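Local coordinates for protein CaaX farnesyltransferase beta subunit Ram1 (Aspergillus fumigatus, PDB 4L9P) that probably transfers a farnesyl group from farnesyl diphosphate to the cysteine of C-terminal CaaX sequences, as the zinc-binding, peptide-binding beta subunit of a heterodimer, at residues S202-G214 and I497-R509. Residues are numbered along the deposited sequence; the frame is centred on the assembly and turned at random. Where two conformers were deposited one is given.
Sequences SSYAAVLSIAMVG and IFVIPHKSAEDIR
A211 and S504 bring their CA atoms closest, 5.3 Å apart, where helices 202-213 and 502-509 cross at 99° with axes 8.3 Å apart. The methyl of A211 meets two isoleucines from directions about a right angle apart, I500 CD1 at 3.6 Å and I508 CG2 at 4.0 Å from its CB. In I500, chi1 49° sets CG1 between backbone N and carbonyl carbon, and the extended chi2 carries CD1 to A211 CB and L208 CD2; CG2 lies against M212 CG and L208 CB. I508 CD1 lies along A211 and also touches V207 and I210. Both methyls of L208 rest against F498 O, CD1 at 3.3 Å, and CD1 also lies over the rim of the Y204 ring face. No direct hydrogen bond joins the segments; two waters do. One donates to A211 O (2.7 Å) and S504 O, the other to M212 O while hydrogen-bonding S504 OG (2.7 Å), linking the last turn of helix 202-213 to the start of helix 502-509. Within the alpha-alpha toroid, Y204 OH hydrogen-bonds Y255, a pocket residue of the bound farnesyl diphosphate analogue; Y156 of helix 151-164 packs on L208 and M212, F219 of helix 216-221 on I210 and I508.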
loop_
_atom_site.group_PDB
_atom_site.type_symbol
_atom_site.label_atom_id
_atom_site.label_comp_id
_atom_site.label_asym_id
_atom_site.label_seq_id
_atom_site.Cartn_x
_atom_site.Cartn_y
_atom_site.Cartn_z
ATOM N N SER B 202 0.784 11.718 9.035
ATOM C CA SER B 202 0.527 13.152 9.014
ATOM C C SER B 202 1.827 13.930 8.872
ATOM O O SER B 202 1.833 15.015 8.288
ATOM C CB SER B 202 -0.238 13.623 10.280
ATOM O OG SER B 202 0.140 12.903 11.424
ATOM N N SER B 203 2.940 13.417 9.406
ATOM C CA SER B 203 4.213 14.099 9.217
ATOM C C SER B 203 4.676 14.009 7.767
ATOM O O SER B 203 5.168 15.015 7.221
ATOM C CB SER B 203 5.230 13.429 10.161
ATOM O OG SER B 203 4.957 13.753 11.523
ATOM N N TYR B 204 4.488 12.849 7.139
ATOM C CA TYR B 204 4.796 12.703 5.716
ATOM C C TYR B 204 3.945 13.670 4.888
ATOM O O TYR B 204 4.444 14.410 4.034
ATOM C CB TYR B 204 4.516 11.239 5.389
ATOM C CG TYR B 204 4.466 10.872 3.918
ATOM C CD1 TYR B 204 5.591 10.389 3.248
ATOM C CD2 TYR B 204 3.267 10.918 3.197
ATOM C CE1 TYR B 204 5.538 9.958 1.922
ATOM C CE2 TYR B 204 3.178 10.460 1.897
ATOM C CZ TYR B 204 4.324 9.986 1.263
ATOM O OH TYR B 204 4.186 9.554 -0.036
ATOM N N ALA B 205 2.645 13.679 5.117
ATOM C CA ALA B 205 1.763 14.584 4.355
ATOM C C ALA B 205 2.145 16.032 4.545
ATOM O O ALA B 205 2.146 16.824 3.580
ATOM C CB ALA B 205 0.297 14.383 4.799
ATOM N N ALA B 206 2.477 16.410 5.781
ATOM C CA ALA B 206 2.854 17.771 6.005
ATOM C C ALA B 206 4.181 18.135 5.332
ATOM O O ALA B 206 4.310 19.223 4.766
ATOM C CB ALA B 206 2.915 18.058 7.536
ATOM N N VAL B 207 5.192 17.272 5.472
ATOM C CA VAL B 207 6.468 17.559 4.811
ATOM C C VAL B 207 6.344 17.655 3.314
ATOM O O VAL B 207 6.960 18.535 2.690
ATOM C CB VAL B 207 7.530 16.500 5.227
ATOM C CG1 VAL B 207 8.826 16.619 4.389
ATOM C CG2 VAL B 207 7.867 16.677 6.708
ATOM N N LEU B 208 5.569 16.772 2.705
ATOM C CA LEU B 208 5.392 16.830 1.249
ATOM C C LEU B 208 4.624 18.099 0.864
ATOM O O LEU B 208 4.918 18.721 -0.187
ATOM C CB LEU B 208 4.603 15.595 0.769
ATOM C CG LEU B 208 5.405 14.286 0.802
ATOM C CD1 LEU B 208 4.644 13.181 0.096
ATOM C CD2 LEU B 208 6.834 14.360 0.300
ATOM N N SER B 209 3.651 18.490 1.696
ATOM C CA SER B 209 2.939 19.753 1.422
ATOM C C SER B 209 3.867 20.949 1.484
ATOM O O SER B 209 3.796 21.873 0.658
ATOM C CB SER B 209 1.785 19.940 2.416
ATOM O OG SER B 209 0.777 18.921 2.272
ATOM N N ILE B 210 4.704 20.993 2.531
ATOM C CA ILE B 210 5.677 22.060 2.674
ATOM C C ILE B 210 6.637 22.071 1.500
ATOM O O ILE B 210 6.983 23.161 1.004
ATOM C CB ILE B 210 6.399 21.872 4.050
ATOM C CG1 ILE B 210 5.436 22.301 5.168
ATOM C CG2 ILE B 210 7.718 22.650 4.098
ATOM C CD1 ILE B 210 5.907 21.851 6.556
ATOM N N ALA B 211 7.062 20.885 1.042
ATOM C CA ALA B 211 7.952 20.819 -0.107
ATOM C C ALA B 211 7.282 21.415 -1.345
ATOM O O ALA B 211 7.907 22.131 -2.134
ATOM C CB ALA B 211 8.404 19.362 -0.376
ATOM N N MET B 212 6.011 21.109 -1.536
ATOM C CA MET B 212 5.321 21.587 -2.760
ATOM C C MET B 212 5.159 23.106 -2.723
ATOM O O MET B 212 5.391 23.783 -3.741
ATOM C CB MET B 212 3.939 20.894 -2.980
ATOM C CG MET B 212 4.098 19.532 -3.511
ATOM S SD MET B 212 2.517 18.727 -3.879
ATOM C CE MET B 212 2.046 18.192 -2.181
ATOM N N VAL B 213 4.796 23.692 -1.586
ATOM C CA VAL B 213 4.648 25.156 -1.583
ATOM C C VAL B 213 5.979 25.855 -1.558
ATOM O O VAL B 213 6.112 26.978 -2.093
ATOM C CB VAL B 213 3.671 25.693 -0.442
ATOM C CG1 VAL B 213 2.273 25.073 -0.552
ATOM C CG2 VAL B 213 4.240 25.473 0.983
ATOM N N GLY B 214 6.982 25.235 -0.941
ATOM C CA GLY B 214 8.336 25.800 -0.909
ATOM C C GLY B 214 8.475 27.020 -0.027
ATOM O O GLY B 214 7.549 27.404 0.717
ATOM N N ILE B 497 9.539 8.002 -5.802
ATOM C CA ILE B 497 9.653 7.669 -4.372
ATOM C C ILE B 497 8.943 8.723 -3.503
ATOM O O ILE B 497 8.236 8.358 -2.572
ATOM C CB ILE B 497 11.135 7.675 -3.933
ATOM C CG1 ILE B 497 11.888 6.602 -4.689
ATOM C CG2 ILE B 497 11.264 7.463 -2.434
ATOM C CD1 ILE B 497 13.411 6.613 -4.397
ATOM N N PHE B 498 9.113 10.024 -3.808
ATOM C CA PHE B 498 8.632 11.087 -2.889
ATOM C C PHE B 498 7.229 11.530 -3.227
ATOM O O PHE B 498 6.574 12.201 -2.409
ATOM C CB PHE B 498 9.570 12.296 -2.896
ATOM C CG PHE B 498 10.964 11.935 -2.378
ATOM C CD1 PHE B 498 11.110 11.439 -1.079
ATOM C CD2 PHE B 498 12.111 12.004 -3.226
ATOM C CE1 PHE B 498 12.348 11.085 -0.582
ATOM C CE2 PHE B 498 13.386 11.647 -2.727
ATOM C CZ PHE B 498 13.518 11.191 -1.382
ATOM N N VAL B 499 6.736 11.224 -4.441
ATOM C CA VAL B 499 5.323 11.536 -4.768
ATOM C C VAL B 499 4.988 13.030 -4.667
ATOM O O VAL B 499 3.931 13.446 -4.195
ATOM C CB VAL B 499 4.287 10.622 -4.015
ATOM C CG1 VAL B 499 3.034 10.488 -4.910
ATOM C CG2 VAL B 499 4.849 9.232 -3.752
ATOM N N ILE B 500 5.934 13.830 -5.173
ATOM C CA ILE B 500 5.842 15.270 -5.372
ATOM C C ILE B 500 6.729 15.585 -6.566
ATOM O O ILE B 500 7.517 14.750 -7.005
ATOM C CB ILE B 500 6.373 16.058 -4.101
ATOM C CG1 ILE B 500 7.748 15.543 -3.634
ATOM C CG2 ILE B 500 5.325 16.024 -2.958
ATOM C CD1 ILE B 500 8.356 16.443 -2.512
ATOM N N PRO B 501 6.636 16.801 -7.111
ATOM C CA PRO B 501 7.516 17.107 -8.247
ATOM C C PRO B 501 8.999 16.968 -7.863
ATOM O O PRO B 501 9.409 17.277 -6.719
ATOM C CB PRO B 501 7.183 18.567 -8.551
ATOM C CG PRO B 501 5.746 18.728 -8.056
ATOM C CD PRO B 501 5.660 17.863 -6.815
ATOM N N HIS B 502 9.824 16.514 -8.809
ATOM C CA HIS B 502 11.252 16.390 -8.525
ATOM C C HIS B 502 11.895 17.645 -7.973
ATOM O O HIS B 502 12.696 17.559 -7.027
ATOM C CB HIS B 502 12.029 15.988 -9.791
ATOM C CG HIS B 502 11.634 14.669 -10.349
ATOM N ND1 HIS B 502 10.362 14.406 -10.839
ATOM C CD2 HIS B 502 12.359 13.527 -10.510
ATOM C CE1 HIS B 502 10.322 13.149 -11.249
ATOM N NE2 HIS B 502 11.524 12.603 -11.082
ATOM N N LYS B 503 11.575 18.803 -8.559
ATOM C CA LYS B 503 12.172 20.036 -8.080
ATOM C C LYS B 503 11.768 20.328 -6.626
ATOM O O LYS B 503 12.556 20.876 -5.831
ATOM C CB LYS B 503 11.709 21.182 -8.992
ATOM C CG LYS B 503 12.332 22.551 -8.543
ATOM C CD LYS B 503 11.792 23.748 -9.393
ATOM C CE LYS B 503 12.435 25.118 -8.955
ATOM N NZ LYS B 503 11.940 26.117 -9.988
ATOM N N SER B 504 10.529 19.998 -6.261
ATOM C CA SER B 504 10.123 20.259 -4.891
ATOM C C SER B 504 10.943 19.372 -3.931
ATOM O O SER B 504 11.363 19.823 -2.831
ATOM C CB SER B 504 8.636 19.891 -4.719
ATOM O OG SER B 504 7.825 20.605 -5.650
ATOM N N ALA B 505 11.144 18.102 -4.307
ATOM C CA ALA B 505 11.910 17.175 -3.430
ATOM C C ALA B 505 13.363 17.627 -3.373
ATOM O O ALA B 505 14.012 17.601 -2.289
ATOM C CB ALA B 505 11.857 15.723 -3.966
ATOM N N GLU B 506 13.891 18.043 -4.524
ATOM C CA GLU B 506 15.265 18.506 -4.580
ATOM C C GLU B 506 15.447 19.745 -3.714
ATOM O O GLU B 506 16.410 19.837 -2.932
ATOM C CB GLU B 506 15.688 18.856 -6.062
ATOM C CG GLU B 506 16.978 19.746 -6.155
ATOM C CD GLU B 506 17.364 20.283 -7.582
ATOM O OE1 GLU B 506 16.715 20.025 -8.605
ATOM O OE2 GLU B 506 18.379 20.999 -7.662
ATOM N N ASP B 507 14.558 20.723 -3.875
ATOM C CA ASP B 507 14.752 22.001 -3.213
ATOM C C ASP B 507 14.718 21.851 -1.689
ATOM O O ASP B 507 15.520 22.476 -0.970
ATOM C CB ASP B 507 13.677 23.006 -3.611
ATOM C CG ASP B 507 13.898 23.620 -4.990
ATOM O OD1 ASP B 507 14.985 23.430 -5.584
ATOM O OD2 ASP B 507 12.931 24.264 -5.452
ATOM N N ILE B 508 13.793 21.040 -1.156
ATOM C CA ILE B 508 13.739 20.904 0.276
ATOM C C ILE B 508 14.954 20.157 0.804
ATOM O O ILE B 508 15.526 20.569 1.815
ATOM C CB ILE B 508 12.399 20.288 0.735
ATOM C CG1 ILE B 508 12.238 20.470 2.270
ATOM C CG2 ILE B 508 12.289 18.800 0.320
ATOM C CD1 ILE B 508 10.802 20.095 2.775
ATOM N N ARG B 509 15.348 19.087 0.137
ATOM C CA ARG B 509 16.524 18.316 0.592
ATOM C C ARG B 509 17.781 19.203 0.582
ATOM O O ARG B 509 18.562 19.188 1.545
ATOM C CB ARG B 509 16.750 17.106 -0.344
ATOM C CG ARG B 509 18.071 16.370 -0.135
ATOM C CD ARG B 509 18.184 15.685 1.233
ATOM N NE ARG B 509 19.477 15.048 1.316
ATOM C CZ ARG B 509 19.785 13.992 2.061
ATOM N NH1 ARG B 509 18.867 13.386 2.821
ATOM N NH2 ARG B 509 21.052 13.518 2.021
HETATM O O HOH W 1 10.577 22.466 -2.150
HETATM O O HOH W 2 7.659 23.290 -5.259
#